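Local coordinates for protein rhino (PDB 5XYV) that binds Deadlock directly through its chromoshadow domain, as part of the Rhino-Deadlock-Cutoff complex that specifies germline piRNA clusters in Drosophila, at the interface of chains A and B. Coordinates in Å, arbitrary orientation; residue numbers count along the deposited sequence, not the author numbering. Chains: chain A, Rhino; chain B, Protein deadlock.

The interface of chains A and B. Residues chain A 19-20, 58, 62; chain B 50-52.
B:Thr52 of Deadlock turns its methyl CG2 towards the phenol OH of A:Tyr58 in the Rhino chromoshadow domain, with A:His19 and A:Cys20 at its border, while A:Leu62 packs against the peptide just before it. The patch is a worked example of how a short peptide segment may be recognised largely through apolar packing: strand 49-51 of Deadlock packs on A:Leu62, just past helix 52-61, and the threonine after it faces A:Tyr58 of that helix and strand 14-23. Direct binding of the Deadlock N-terminus to the Rhino C-terminus agrees with this pairing.

The threonine sits with OG1 between its backbone N and carbonyl carbon (chi1 36°), which swings CG2 to the position opposite the carbonyl carbon and towards Rhino. There CG2 meets the phenolic OH of A:Tyr58 at 3.5 Å, the two side chains running at a slant to one another. From the neighbouring strand, the imidazole ND1 of A:His19 comes to 4.0 Å from the same CG2, and the thiol sulfur of A:Cys20 borders it more loosely.

A:Leu62 makes the packing contact with B:Ile50, crossing it at roughly a right angle. Its CD1 presses on the branch methyl CG2 of B:Ile50 at 3.4 Å, a tight fit, and its CB touches that methyl as well. The other branch, CD2, reaches 3.8 Å from CA of B:Thr52, so the fork spans two residues of the peptide. Within Rhino, CG of A:Leu62 lies 4.2 Å above the ring plane of A:Tyr58, towards the rim, and this packing may help to hold the leucine in place. An alanine here would keep CB against B:Ile50 but would probably open a gap beside the B:Ile50 CG2 and the B:Thr52 CA, and leave the A:Tyr58 face without the leucine CG. Between the two methyl contacts runs the peptide backbone, whose B:Gln51 carbonyl O is 3.8 Å from A:Leu62 CD2.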
# COMPACT_ATOMS: atom_id res chain seq x y z
N HIS A 19 6.97 3.21 -9.48
CA HIS A 19 7.49 1.98 -8.92
C HIS A 19 7.93 2.21 -7.46
O HIS A 19 8.04 3.37 -7.03
CB HIS A 19 8.65 1.52 -9.83
CG HIS A 19 9.44 0.38 -9.29
ND1 HIS A 19 8.87 -0.83 -8.95
CD2 HIS A 19 10.76 0.26 -9.04
CE1 HIS A 19 9.81 -1.64 -8.50
NE2 HIS A 19 10.97 -1.00 -8.54
N CYS A 20 8.13 1.14 -6.68
CA CYS A 20 8.69 1.31 -5.34
C CYS A 20 9.59 0.16 -4.94
O CYS A 20 9.60 -0.89 -5.56
CB CYS A 20 7.59 1.48 -4.28
SG CYS A 20 6.59 0.01 -3.97
N TYR A 58 -1.73 4.89 -5.93
CA TYR A 58 -0.69 4.01 -6.44
C TYR A 58 -0.76 2.65 -5.76
O TYR A 58 -0.63 1.63 -6.42
CB TYR A 58 0.71 4.61 -6.24
CG TYR A 58 1.81 3.59 -6.50
CD1 TYR A 58 2.19 3.27 -7.79
CD2 TYR A 58 2.44 2.94 -5.45
CE1 TYR A 58 3.17 2.33 -8.04
CE2 TYR A 58 3.42 2.00 -5.69
CZ TYR A 58 3.79 1.70 -6.98
OH TYR A 58 4.77 0.77 -7.22
N LEU A 62 -1.81 -1.57 -7.28
CA LEU A 62 -1.02 -2.79 -7.13
C LEU A 62 -1.93 -3.97 -6.82
O LEU A 62 -3.06 -3.78 -6.35
CB LEU A 62 0.02 -2.61 -6.02
CG LEU A 62 1.04 -1.50 -6.26
CD1 LEU A 62 2.01 -1.38 -5.10
CD2 LEU A 62 1.78 -1.73 -7.56
N ILE B 50 2.18 -7.32 -1.39
CA ILE B 50 1.75 -6.35 -2.40
C ILE B 50 2.68 -6.50 -3.62
O ILE B 50 3.91 -6.48 -3.48
CB ILE B 50 1.77 -4.91 -1.86
CG1 ILE B 50 0.83 -4.79 -0.65
CG2 ILE B 50 1.32 -3.95 -2.93
CD1 ILE B 50 0.41 -3.36 -0.36
N GLN B 51 2.09 -6.66 -4.79
CA GLN B 51 2.85 -7.06 -5.98
C GLN B 51 2.94 -5.92 -7.00
O GLN B 51 1.93 -5.54 -7.60
CB GLN B 51 2.20 -8.31 -6.60
CG GLN B 51 2.50 -8.54 -8.08
CD GLN B 51 1.53 -9.52 -8.73
OE1 GLN B 51 1.32 -10.63 -8.24
NE2 GLN B 51 0.92 -9.11 -9.84
N THR B 52 4.15 -5.37 -7.17
CA THR B 52 4.38 -4.38 -8.23
C THR B 52 4.13 -5.11 -9.55
O THR B 52 4.81 -6.09 -9.89
CB THR B 52 5.78 -3.73 -8.16
OG1 THR B 52 6.75 -4.70 -7.74
CG2 THR B 52 5.78 -2.56 -7.17